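Local coordinates for protein alpha-ketoglutarate-dependent non-heme iron oxygenase EasH (Aspergillus japonicus, PDB 5M0T) that acts as an iron(II)- and 2-oxoglutarate-dependent oxidase in the biosynthesis of cycloclavine, an ergot alkaloid, at residues Ile15-Gly20 with Met92-Leu97; Glu22-Val27 with Val34-Phe39. All blocks are in the same frame, centred on the assembly; numbering follows the deposited sequence.

Contact 1 (Ile15-Gly20 with Met92-Leu97); sequences IPRSAG and MNDELL
The guanidinium group of Arg17 has Leu96 CB over one face, 3.5 Å above its plane and set toward the rim. At its edge sits the carboxylate of Asp94. The two flat groups are not coplanar; their planes stand 67° apart. Arg17 meets the carboxylate end-on with NH1 and NH2. The closest pair of this salt bridge is Arg17 NH2 with Asp94 OD2 at 2.8 Å, but OD2 is tilted out of the guanidinium plane. Asp94 OD1 lies nearer that plane and accepts from Arg17 NH2 at 3.0 Å and from Arg17 NH1 at 3.3 Å. Both nitrogens reach it on the syn side.

On its anti side, Asp94 OD1 takes the backbone N of Leu97 at 3.2 Å. Asp94 is the N-cap of helix 95-105, so one oxygen serves both the cap and the salt bridge. The contact thus ties the start of this helix to the short 3-10 turn that follows the edge strand 14-16 of the main sheet of this PhyH-family, cupin-clan fold. Arg17 reaches across because its chain is extended from CG to NE. Leu96 slides past it in the opposite direction, and Leu96 CD2 packs on Arg17 CG at 3.6 Å. The other methyl, Leu96 CD1, comes to 4.1 Å from Gly20 C, just before helix 21-31. Arg17 NH1 also makes a weak hydrogen bond to Phe39 O.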
ATOM      1  N   ILE A  15      23.784  18.386  11.232  1.00 45.77           N
ATOM      2  CA  ILE A  15      24.664  18.251  10.063  1.00 51.26           C
ATOM      3  C   ILE A  15      24.111  19.101   8.912  1.00 47.46           C
ATOM      4  O   ILE A  15      22.908  19.101   8.660  1.00 40.98           O
ATOM      5  CB  ILE A  15      24.834  16.751   9.669  1.00 53.62           C
ATOM      6  CG1 ILE A  15      26.061  16.527   8.801  1.00 59.77           C
ATOM      7  CG2 ILE A  15      23.599  16.216   9.001  1.00 56.98           C
ATOM      8  CD1 ILE A  15      26.323  15.058   8.533  1.00 63.70           C
ATOM      9  N   PRO A  16      24.983  19.860   8.225  1.00 46.05           N
ATOM     10  CA  PRO A  16      24.476  20.711   7.135  1.00 45.56           C
ATOM     11  C   PRO A  16      24.016  19.922   5.911  1.00 43.85           C
ATOM     12  O   PRO A  16      24.556  18.848   5.622  1.00 41.53           O
ATOM     13  CB  PRO A  16      25.680  21.600   6.794  1.00 48.18           C
ATOM     14  CG  PRO A  16      26.873  20.845   7.273  1.00 49.16           C
ATOM     15  CD  PRO A  16      26.423  20.068   8.468  1.00 47.27           C
ATOM     16  N   ARG A  17      23.022  20.463   5.209  1.00 42.54           N
ATOM     17  CA  ARG A  17      22.512  19.887   3.953  1.00 43.61           C
ATOM     18  C   ARG A  17      23.631  19.617   2.919  1.00 44.56           C
ATOM     19  O   ARG A  17      23.601  18.630   2.196  1.00 44.28           O
ATOM     20  CB  ARG A  17      21.475  20.844   3.351  1.00 47.32           C
ATOM     21  CG  ARG A  17      20.748  20.310   2.133  1.00 49.32           C
ATOM     22  CD  ARG A  17      20.106  21.397   1.288  1.00 49.77           C
ATOM     23  NE  ARG A  17      19.751  20.802   0.008  1.00 50.18           N
ATOM     24  CZ  ARG A  17      18.662  20.082  -0.254  1.00 47.86           C
ATOM     25  NH1 ARG A  17      17.725  19.868   0.654  1.00 47.00           N
ATOM     26  NH2 ARG A  17      18.511  19.586  -1.480  1.00 51.45           N
ATOM     27  N   SER A  18      24.623  20.498   2.888  1.00 46.40           N
ATOM     28  CA  SER A  18      25.754  20.387   1.973  1.00 48.65           C
ATOM     29  C   SER A  18      26.694  19.181   2.218  1.00 48.74           C
ATOM     30  O   SER A  18      27.530  18.871   1.351  1.00 47.13           O
ATOM     31  CB  SER A  18      26.569  21.671   2.038  1.00 51.06           C
ATOM     32  OG  SER A  18      27.117  21.826   3.337  1.00 52.85           O
ATOM     33  N   ALA A  19      26.582  18.529   3.382  1.00 45.80           N
ATOM     34  CA  ALA A  19      27.390  17.348   3.690  1.00 46.62           C
ATOM     35  C   ALA A  19      27.019  16.143   2.821  1.00 46.03           C
ATOM     36  O   ALA A  19      27.842  15.242   2.591  1.00 47.23           O
ATOM     37  CB  ALA A  19      27.283  16.997   5.160  1.00 44.30           C
ATOM     38  N   GLY A  20      25.789  16.145   2.316  1.00 43.83           N
ATOM     39  CA  GLY A  20      25.364  15.169   1.324  1.00 44.92           C
ATOM     40  C   GLY A  20      24.678  13.999   2.001  1.00 42.00           C
ATOM     41  O   GLY A  20      24.703  13.874   3.222  1.00 37.67           O
ATOM     42  N   MET A  92       9.291  17.390  -4.161  1.00 48.26           N
ATOM     43  CA  MET A  92       9.158  16.060  -4.743  1.00 48.88           C
ATOM     44  C   MET A  92      10.247  15.720  -5.780  1.00 51.74           C
ATOM     45  O   MET A  92      10.321  14.561  -6.206  1.00 49.85           O
ATOM     46  CB  MET A  92       7.754  15.838  -5.328  1.00 51.25           C
ATOM     47  CG  MET A  92       6.646  15.684  -4.289  1.00 51.78           C
ATOM     48  SD  MET A  92       6.933  14.386  -3.053  1.00 53.23           S
ATOM     49  CE  MET A  92       7.679  15.317  -1.708  1.00 55.04           C
ATOM     50  N   ASN A  93      11.085  16.693  -6.167  1.00 50.78           N
ATOM     51  CA  ASN A  93      12.262  16.436  -7.000  1.00 51.65           C
ATOM     52  C   ASN A  93      13.593  16.694  -6.289  1.00 53.08           C
ATOM     53  O   ASN A  93      14.641  16.729  -6.932  1.00 54.03           O
ATOM     54  CB  ASN A  93      12.184  17.311  -8.244  1.00 52.52           C
ATOM     55  CG  ASN A  93      11.026  16.943  -9.128  1.00 52.27           C
ATOM     56  OD1 ASN A  93      11.017  15.857  -9.741  1.00 50.95           O
ATOM     57  ND2 ASN A  93      10.036  17.831  -9.205  1.00 53.49           N
ATOM     58  N   ASP A  94      13.572  16.879  -4.974  1.00 52.39           N
ATOM     59  CA  ASP A  94      14.788  17.223  -4.236  1.00 54.63           C
ATOM     60  C   ASP A  94      15.792  16.056  -4.210  1.00 53.88           C
ATOM     61  O   ASP A  94      15.492  14.977  -3.700  1.00 52.52           O
ATOM     62  CB  ASP A  94      14.444  17.632  -2.804  1.00 57.57           C
ATOM     63  CG  ASP A  94      15.599  18.291  -2.099  1.00 63.04           C
ATOM     64  OD1 ASP A  94      16.222  17.655  -1.229  1.00 63.07           O
ATOM     65  OD2 ASP A  94      15.921  19.449  -2.433  1.00 80.97           O
ATOM     66  N   GLU A  95      16.987  16.295  -4.748  1.00 52.82           N
ATOM     67  CA  GLU A  95      18.037  15.275  -4.801  1.00 51.91           C
ATOM     68  C   GLU A  95      18.459  14.723  -3.450  1.00 47.05           C
ATOM     69  O   GLU A  95      18.737  13.541  -3.353  1.00 44.28           O
ATOM     70  CB  GLU A  95      19.255  15.781  -5.585  1.00 56.83           C
ATOM     71  CG  GLU A  95      19.014  15.612  -7.083  1.00 61.23           C
ATOM     72  CD  GLU A  95      19.789  16.565  -7.976  1.00 64.41           C
ATOM     73  OE1 GLU A  95      19.627  17.795  -7.830  1.00 66.64           O
ATOM     74  OE2 GLU A  95      20.525  16.078  -8.865  1.00 72.33           O
ATOM     75  N   LEU A  96      18.500  15.549  -2.413  1.00 46.12           N
ATOM     76  CA  LEU A  96      18.848  15.046  -1.088  1.00 45.36           C
ATOM     77  C   LEU A  96      17.758  14.099  -0.538  1.00 44.45           C
ATOM     78  O   LEU A  96      18.072  13.035  -0.017  1.00 43.94           O
ATOM     79  CB  LEU A  96      19.134  16.186  -0.100  1.00 45.69           C
ATOM     80  CG  LEU A  96      19.451  15.726   1.327  1.00 44.69           C
ATOM     81  CD1 LEU A  96      20.672  14.830   1.318  1.00 46.09           C
ATOM     82  CD2 LEU A  96      19.670  16.900   2.254  1.00 44.41           C
ATOM     83  N   LEU A  97      16.493  14.487  -0.669  1.00 45.01           N
ATOM     84  CA  LEU A  97      15.386  13.632  -0.248  1.00 44.67           C
ATOM     85  C   LEU A  97      15.473  12.269  -0.929  1.00 43.28           C
ATOM     86  O   LEU A  97      15.390  11.237  -0.286  1.00 43.16           O
ATOM     87  CB  LEU A  97      14.038  14.300  -0.556  1.00 46.10           C
ATOM     88  CG  LEU A  97      12.733  13.605  -0.132  1.00 46.65           C
ATOM     89  CD1 LEU A  97      11.685  14.642   0.291  1.00 47.76           C
ATOM     90  CD2 LEU A  97      12.186  12.695  -1.223  1.00 46.92           C
TER

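Contact 2 (Glu22-Val27 with Val34-Phe39); sequences EAIFQV and VVIEGF. With ZN (zinc ion), chain F; ZN (zinc ion), chain G.
Ile24 points its CB from helix 22-27 toward strand 34-37. Beyond CB, Ile24 CG2 lies 3.9 Å from Val34 CG1 and 4.2 Å from Ile36 CD1, so it touches two residues on the same side of the strand. It can do so because CG2 is anti to the backbone N, with CG1 anti to the carbonyl carbon (chi1 -66°). On the longer branch, Ile24 CG1 packs on Ile15 CG2 at 3.6 Å. Ile24 CD1 rests on both methyls of Leu96 and lies 4.3 Å from Ile36 CG2, so both branches touch the strand.

One turn further on, Val27 CG1 packs against Val34 CB at 3.7 Å and Val34 CG2 at 3.8 Å. Val34 therefore offers one methyl to each helix residue. In each of the three pairs the side chains cross at about a right angle. Leu203 of the next strand also touches Ile24, Val34 and Ile36.

The carboxylates of Glu22 and Glu37 bind separate zinc ions. Glu22 uses both oxygens, and Glu37 binds through OE1 together with Asp200. The helix runs nearly antiparallel to the strand, at 155°, as the connecting helix does in a beta-alpha-beta unit, here strand 14-16, helix 21-31 and strand 33-37.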
ATOM      1  N   GLU A  22      25.261  10.602   1.953  1.00 41.38           N
ATOM      2  CA  GLU A  22      26.053   9.556   2.602  1.00 41.69           C
ATOM      3  C   GLU A  22      26.313   9.892   4.080  1.00 39.22           C
ATOM      4  O   GLU A  22      26.085   9.081   4.964  1.00 37.25           O
ATOM      5  CB  GLU A  22      27.390   9.330   1.889  1.00 47.22           C
ATOM      6  CG  GLU A  22      27.279   8.821   0.463  1.00 52.19           C
ATOM      7  CD  GLU A  22      27.221   9.915  -0.612  1.00 61.51           C
ATOM      8  OE1 GLU A  22      26.898  11.098  -0.333  1.00 63.35           O
ATOM      9  OE2 GLU A  22      27.498   9.604  -1.796  1.00 74.67           O
ATOM     10  N   ALA A  23      26.793  11.101   4.329  1.00 39.88           N
ATOM     11  CA  ALA A  23      27.102  11.550   5.678  1.00 40.61           C
ATOM     12  C   ALA A  23      25.847  11.647   6.531  1.00 38.60           C
ATOM     13  O   ALA A  23      25.861  11.263   7.682  1.00 40.07           O
ATOM     14  CB  ALA A  23      27.822  12.883   5.630  1.00 41.93           C
ATOM     15  N   ILE A  24      24.758  12.130   5.952  1.00 38.60           N
ATOM     16  CA  ILE A  24      23.482  12.243   6.666  1.00 38.19           C
ATOM     17  C   ILE A  24      22.895  10.856   6.951  1.00 38.19           C
ATOM     18  O   ILE A  24      22.382  10.603   8.067  1.00 34.32           O
ATOM     19  CB  ILE A  24      22.483  13.132   5.889  1.00 38.94           C
ATOM     20  CG1 ILE A  24      23.022  14.567   5.856  1.00 43.19           C
ATOM     21  CG2 ILE A  24      21.097  13.104   6.536  1.00 38.01           C
ATOM     22  CD1 ILE A  24      22.345  15.489   4.883  1.00 44.77           C
ATOM     23  N   PHE A  25      22.991   9.960   5.966  1.00 36.45           N
ATOM     24  CA  PHE A  25      22.502   8.607   6.142  1.00 37.73           C
ATOM     25  C   PHE A  25      23.222   7.848   7.246  1.00 40.08           C
ATOM     26  O   PHE A  25      22.595   7.043   7.944  1.00 40.09           O
ATOM     27  CB  PHE A  25      22.534   7.791   4.851  1.00 37.76           C
ATOM     28  CG  PHE A  25      21.830   6.455   4.984  1.00 37.04           C
ATOM     29  CD1 PHE A  25      20.446   6.414   5.175  1.00 35.00           C
ATOM     30  CD2 PHE A  25      22.541   5.260   4.958  1.00 36.48           C
ATOM     31  CE1 PHE A  25      19.786   5.207   5.318  1.00 35.84           C
ATOM     32  CE2 PHE A  25      21.892   4.050   5.096  1.00 37.07           C
ATOM     33  CZ  PHE A  25      20.508   4.017   5.287  1.00 37.94           C
ATOM     34  N   GLN A  26      24.515   8.113   7.411  1.00 39.78           N
ATOM     35  CA  GLN A  26      25.310   7.446   8.437  1.00 42.80           C
ATOM     36  C   GLN A  26      24.836   7.800   9.859  1.00 40.34           C
ATOM     37  O   GLN A  26      24.663   6.907  10.679  1.00 37.32           O
ATOM     38  CB  GLN A  26      26.780   7.782   8.267  1.00 44.17           C
ATOM     39  CG  GLN A  26      27.706   6.946   9.113  1.00 52.76           C
ATOM     40  CD  GLN A  26      29.178   7.303   8.893  1.00 58.93           C
ATOM     41  OE1 GLN A  26      29.624   7.535   7.766  1.00 60.49           O
ATOM     42  NE2 GLN A  26      29.936   7.340   9.979  1.00 61.76           N
ATOM     43  N   VAL A  27      24.625   9.091  10.129  1.00 37.81           N
ATOM     44  CA  VAL A  27      24.098   9.519  11.430  1.00 39.11           C
ATOM     45  C   VAL A  27      22.690   8.934  11.663  1.00 39.22           C
ATOM     46  O   VAL A  27      22.356   8.538  12.776  1.00 39.55           O
ATOM     47  CB  VAL A  27      24.062  11.063  11.589  1.00 39.57           C
ATOM     48  CG1 VAL A  27      23.494  11.447  12.957  1.00 39.97           C
ATOM     49  CG2 VAL A  27      25.455  11.655  11.428  1.00 39.58           C
ATOM     50  N   VAL A  34      18.534  12.795  12.891  1.00 30.54           N
ATOM     51  CA  VAL A  34      19.572  13.826  12.706  1.00 31.17           C
ATOM     52  C   VAL A  34      18.909  15.136  12.282  1.00 29.68           C
ATOM     53  O   VAL A  34      17.911  15.113  11.572  1.00 28.90           O
ATOM     54  CB  VAL A  34      20.633  13.379  11.655  1.00 31.61           C
ATOM     55  CG1 VAL A  34      19.990  13.040  10.323  1.00 32.01           C
ATOM     56  CG2 VAL A  34      21.721  14.421  11.458  1.00 32.09           C
ATOM     57  N   VAL A  35      19.454  16.264  12.724  1.00 31.31           N
ATOM     58  CA  VAL A  35      19.018  17.579  12.234  1.00 33.76           C
ATOM     59  C   VAL A  35      19.799  17.955  10.958  1.00 36.09           C
ATOM     60  O   VAL A  35      21.034  17.971  10.950  1.00 40.18           O
ATOM     61  CB  VAL A  35      19.175  18.667  13.311  1.00 35.81           C
ATOM     62  CG1 VAL A  35      18.822  20.043  12.746  1.00 38.22           C
ATOM     63  CG2 VAL A  35      18.322  18.335  14.541  1.00 34.87           C
ATOM     64  N   ILE A  36      19.064  18.204   9.877  1.00 35.00           N
ATOM     65  CA  ILE A  36      19.629  18.730   8.637  1.00 37.78           C
ATOM     66  C   ILE A  36      19.513  20.254   8.665  1.00 37.79           C
ATOM     67  O   ILE A  36      18.414  20.795   8.547  1.00 37.76           O
ATOM     68  CB  ILE A  36      18.928  18.177   7.373  1.00 38.36           C
ATOM     69  CG1 ILE A  36      18.864  16.648   7.391  1.00 40.51           C
ATOM     70  CG2 ILE A  36      19.663  18.613   6.122  1.00 40.75           C
ATOM     71  CD1 ILE A  36      18.137  16.025   6.215  1.00 40.98           C
ATOM     72  N   GLU A  37      20.646  20.935   8.798  1.00 41.06           N
ATOM     73  CA  GLU A  37      20.679  22.395   8.721  1.00 46.09           C
ATOM     74  C   GLU A  37      20.465  22.819   7.280  1.00 45.96           C
ATOM     75  O   GLU A  37      21.160  22.345   6.370  1.00 43.71           O
ATOM     76  CB  GLU A  37      22.002  22.983   9.239  1.00 46.90           C
ATOM     77  CG  GLU A  37      22.216  22.848  10.739  1.00 50.63           C
ATOM     78  CD  GLU A  37      21.203  23.615  11.573  1.00 54.72           C
ATOM     79  OE1 GLU A  37      20.789  24.717  11.169  1.00 69.08           O
ATOM     80  OE2 GLU A  37      20.823  23.114  12.647  1.00 50.38           O
ATOM     81  N   GLY A  38      19.473  23.684   7.078  1.00 44.31           N
ATOM     82  CA  GLY A  38      19.198  24.251   5.769  1.00 44.49           C
ATOM     83  C   GLY A  38      18.641  23.257   4.786  1.00 43.39           C
ATOM     84  O   GLY A  38      19.015  23.276   3.619  1.00 45.04           O
ATOM     85  N   PHE A  39      17.755  22.375   5.249  1.00 41.43           N
ATOM     86  CA  PHE A  39      17.091  21.432   4.340  1.00 40.67           C
ATOM     87  C   PHE A  39      16.335  22.213   3.262  1.00 41.53           C
ATOM     88  O   PHE A  39      16.448  21.920   2.083  1.00 41.92           O
ATOM     89  CB  PHE A  39      16.160  20.487   5.122  1.00 37.51           C
ATOM     90  CG  PHE A  39      15.356  19.568   4.246  1.00 38.67           C
ATOM     91  CD1 PHE A  39      15.989  18.576   3.497  1.00 39.66           C
ATOM     92  CD2 PHE A  39      13.970  19.712   4.145  1.00 39.68           C
ATOM     93  CE1 PHE A  39      15.258  17.744   2.667  1.00 39.84           C
ATOM     94  CE2 PHE A  39      13.231  18.881   3.323  1.00 39.25           C
ATOM     95  CZ  PHE A  39      13.877  17.903   2.578  1.00 41.33           C
TER
HETATM   96 ZN    ZN F 304      27.168  11.530  -2.307  1.00 65.98          ZN
HETATM   97 ZN    ZN G 305      19.956  25.798  12.610  1.00 51.58          ZN
HETATM   98  O   HOH W   1      29.152  11.337  -2.414  1.00 50.18           O
HETATM   99  O   HOH W   2      25.403  11.711  -3.235  0.50 30.86           O
HETATM  100  O   HOH W   3      19.751  27.357  11.392  1.00 53.05           O

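How the contacts relate
From the N terminus the chain passes through strand 14-16 and the 3-10 turn, where contact 1 begins. It then enters helix 21-31 and turns back into strand 33-37. Contact 2 closes this short loop, with six residues between its segments. The chain goes on to the start of helix 95-105, and there contact 1 closes its own loop of 71 residues. Contact 2 is nested inside it. Contact 1 fastens helix 95-105 to the turn between strand 14-16 and helix 21-31, and contact 2 lays helix 21-31 on strand 33-37. Strands 14-16 and 33-37 are neighbours in one sheet, and probable backbone hydrogen bonds join Ile15 N to Val35 O and Arg17 N to Glu37 O.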